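Local coordinates for protein mannose-specific lectin 2 chain 1 (Colocasia esculenta, PDB 5T1X) that binds mannose as one chain of a GNA-related, bulb-type plant lectin that assembles into heterotetramers and agglutinates rabbit erythrocytes, at residues A[59-64]-A[91-96]. Sequence-based numbering, arbitrary orientation.
Sequences GELVIK and GRLVVF
L61 meets both L93 and V95 through its methyl CD1, which shows how two sheets of a bulb-type lectin are joined by apolar side chains, with one backbone carbonyl taking part. Toward L93 the two leucines meet tip to tip, L61 CD1 lying 3.9 Å from L93 CD2. Toward V95 the approach differs: the side chains run alongside one another, pointing opposite ways, with L61 CD1 3.7 Å and L61 CG 3.9 Å from V95 CG2. The two methyls of V95 serve different partners. With CG1 anti to the backbone N (chi1 177°), CG2 is turned to the leucine, while CG1 rests against the turn before strand 61-64, 3.3 Å from the carbonyl O of G59. Around the group, L53 and L55 of strand 52-55 and W72 of strand 70-73 pack on L61, L25 of strand 23-27 touches L93, and W106 of the partner chain adds a further wall. V94, V95 and F96 pair antiparallel with a strand of that chain, continuing the sheet across the interface. The side chain of L93 lies about 5 Å from that of W40, probably a mannose-site residue. Apart from the G59 carbonyl, cohesion between these buried strands thus rests on close apolar packing.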
ATOM      1  N   GLY A  59       0.959 -13.456  -2.968  1.00 15.80           N
ATOM      2  CA  GLY A  59       0.601 -12.679  -1.786  1.00 15.54           C
ATOM      3  C   GLY A  59       0.808 -13.361  -0.454  1.00 18.16           C
ATOM      4  O   GLY A  59       0.196 -12.967   0.539  1.00 17.45           O
ATOM      5  N   GLU A  60       1.692 -14.361  -0.410  1.00 15.22           N
ATOM      6  CA  GLU A  60       1.968 -15.065   0.828  1.00 15.30           C
ATOM      7  C   GLU A  60       3.209 -14.482   1.494  1.00 18.87           C
ATOM      8  O   GLU A  60       4.249 -14.341   0.842  1.00 17.70           O
ATOM      9  CB  GLU A  60       2.164 -16.562   0.536  1.00 17.68           C
ATOM     10  CG  GLU A  60       2.093 -17.457   1.759  1.00 22.35           C
ATOM     11  CD  GLU A  60       2.111 -18.944   1.444  1.00 34.50           C
ATOM     12  OE1 GLU A  60       2.501 -19.324   0.317  1.00 26.00           O
ATOM     13  OE2 GLU A  60       1.724 -19.734   2.333  1.00 28.86           O
ATOM     14  N   LEU A  61       3.097 -14.118   2.784  1.00 14.96           N
ATOM     15  CA  LEU A  61       4.261 -13.675   3.564  1.00 14.17           C
ATOM     16  C   LEU A  61       5.084 -14.907   3.935  1.00 19.75           C
ATOM     17  O   LEU A  61       4.500 -15.921   4.326  1.00 20.72           O
ATOM     18  CB  LEU A  61       3.836 -12.918   4.829  1.00 13.68           C
ATOM     19  CG  LEU A  61       3.303 -11.499   4.628  1.00 16.91           C
ATOM     20  CD1 LEU A  61       2.568 -11.047   5.860  1.00 17.18           C
ATOM     21  CD2 LEU A  61       4.430 -10.509   4.317  1.00 18.85           C
ATOM     22  N   VAL A  62       6.424 -14.848   3.785  1.00 15.96           N
ATOM     23  CA  VAL A  62       7.292 -16.005   4.064  1.00 17.47           C
ATOM     24  C   VAL A  62       8.523 -15.564   4.863  1.00 21.86           C
ATOM     25  O   VAL A  62       9.197 -14.604   4.481  1.00 20.32           O
ATOM     26  CB  VAL A  62       7.725 -16.739   2.752  1.00 21.49           C
ATOM     27  CG1 VAL A  62       8.667 -17.912   3.038  1.00 23.19           C
ATOM     28  CG2 VAL A  62       6.522 -17.220   1.945  1.00 21.26           C
ATOM     29  N   ILE A  63       8.821 -16.291   5.947  1.00 20.91           N
ATOM     30  CA  ILE A  63      10.035 -16.117   6.743  1.00 21.39           C
ATOM     31  C   ILE A  63      10.968 -17.258   6.350  1.00 27.86           C
ATOM     32  O   ILE A  63      10.557 -18.421   6.389  1.00 28.51           O
ATOM     33  CB  ILE A  63       9.790 -16.070   8.284  1.00 24.97           C
ATOM     34  CG1 ILE A  63       8.797 -14.956   8.674  1.00 24.00           C
ATOM     35  CG2 ILE A  63      11.126 -15.934   9.068  1.00 25.43           C
ATOM     36  CD1 ILE A  63       8.301 -15.046  10.127  1.00 27.15           C
ATOM     37  N   LYS A  64      12.200 -16.926   5.946  1.00 25.53           N
ATOM     38  CA  LYS A  64      13.238 -17.895   5.578  1.00 27.12           C
ATOM     39  C   LYS A  64      14.522 -17.597   6.340  1.00 32.28           C
ATOM     40  O   LYS A  64      14.833 -16.428   6.550  1.00 30.30           O
ATOM     41  CB  LYS A  64      13.517 -17.860   4.069  1.00 28.94           C
ATOM     42  CG  LYS A  64      12.416 -18.455   3.204  1.00 33.66           C
ATOM     43  CD  LYS A  64      12.723 -18.242   1.735  1.00 40.81           C
ATOM     44  CE  LYS A  64      11.688 -18.868   0.838  1.00 46.88           C
ATOM     45  NZ  LYS A  64      11.866 -18.437  -0.571  1.00 54.50           N
ATOM     46  N   GLY A  91      -2.741  -0.343  13.608  1.00 19.04           N
ATOM     47  CA  GLY A  91      -1.956  -1.411  14.216  1.00 19.37           C
ATOM     48  C   GLY A  91      -2.127  -2.835  13.750  1.00 22.13           C
ATOM     49  O   GLY A  91      -2.120  -3.755  14.577  1.00 23.73           O
ATOM     50  N   ARG A  92      -2.242  -3.029  12.442  1.00 16.45           N
ATOM     51  CA  ARG A  92      -2.328  -4.359  11.843  1.00 16.06           C
ATOM     52  C   ARG A  92      -1.521  -4.410  10.567  1.00 17.63           C
ATOM     53  O   ARG A  92      -1.457  -3.414   9.843  1.00 16.16           O
ATOM     54  CB  ARG A  92      -3.783  -4.823  11.596  1.00 18.08           C
ATOM     55  CG  ARG A  92      -4.658  -3.910  10.759  1.00 24.04           C
ATOM     56  CD  ARG A  92      -6.108  -4.373  10.798  1.00 27.48           C
ATOM     57  NE  ARG A  92      -6.929  -3.651   9.822  1.00 24.69           N
ATOM     58  CZ  ARG A  92      -7.543  -2.495  10.057  1.00 41.06           C
ATOM     59  NH1 ARG A  92      -7.440  -1.908  11.244  1.00 30.24           N
ATOM     60  NH2 ARG A  92      -8.261  -1.916   9.106  1.00 35.69           N
ATOM     61  N   LEU A  93      -0.889  -5.564  10.296  1.00 14.07           N
ATOM     62  CA  LEU A  93      -0.160  -5.780   9.047  1.00 12.93           C
ATOM     63  C   LEU A  93      -1.135  -6.470   8.116  1.00 15.81           C
ATOM     64  O   LEU A  93      -1.746  -7.469   8.498  1.00 15.49           O
ATOM     65  CB  LEU A  93       1.133  -6.595   9.253  1.00 13.50           C
ATOM     66  CG  LEU A  93       1.906  -6.968   7.984  1.00 17.23           C
ATOM     67  CD1 LEU A  93       2.594  -5.750   7.369  1.00 17.05           C
ATOM     68  CD2 LEU A  93       2.916  -8.061   8.273  1.00 19.96           C
ATOM     69  N   VAL A  94      -1.346  -5.892   6.937  1.00 12.70           N
ATOM     70  CA  VAL A  94      -2.346  -6.387   5.991  1.00 12.36           C
ATOM     71  C   VAL A  94      -1.714  -6.633   4.631  1.00 13.69           C
ATOM     72  O   VAL A  94      -1.018  -5.758   4.110  1.00 12.20           O
ATOM     73  CB  VAL A  94      -3.539  -5.379   5.864  1.00 15.31           C
ATOM     74  CG1 VAL A  94      -4.652  -5.942   4.987  1.00 14.34           C
ATOM     75  CG2 VAL A  94      -4.102  -4.972   7.229  1.00 15.91           C
ATOM     76  N   VAL A  95      -2.033  -7.783   4.021  1.00 10.62           N
ATOM     77  CA  VAL A  95      -1.577  -8.083   2.666  1.00  9.39           C
ATOM     78  C   VAL A  95      -2.703  -7.726   1.721  1.00 11.50           C
ATOM     79  O   VAL A  95      -3.791  -8.280   1.845  1.00 11.91           O
ATOM     80  CB  VAL A  95      -1.141  -9.559   2.478  1.00 12.63           C
ATOM     81  CG1 VAL A  95      -0.735  -9.824   1.027  1.00 11.70           C
ATOM     82  CG2 VAL A  95      -0.017  -9.942   3.428  1.00 12.49           C
ATOM     83  N   PHE A  96      -2.436  -6.821   0.763  1.00  8.44           N
ATOM     84  CA  PHE A  96      -3.399  -6.403  -0.259  1.00  8.45           C
ATOM     85  C   PHE A  96      -2.961  -6.850  -1.615  1.00 11.82           C
ATOM     86  O   PHE A  96      -1.803  -6.627  -1.983  1.00 11.44           O
ATOM     87  CB  PHE A  96      -3.492  -4.873  -0.299  1.00  8.58           C
ATOM     88  CG  PHE A  96      -4.041  -4.188   0.929  1.00  8.86           C
ATOM     89  CD1 PHE A  96      -5.392  -3.903   1.035  1.00 10.66           C
ATOM     90  CD2 PHE A  96      -3.189  -3.751   1.938  1.00 11.01           C
ATOM     91  CE1 PHE A  96      -5.897  -3.236   2.154  1.00 12.18           C
ATOM     92  CE2 PHE A  96      -3.692  -3.066   3.050  1.00 13.39           C
ATOM     93  CZ  PHE A  96      -5.041  -2.815   3.152  1.00 12.05           C
TER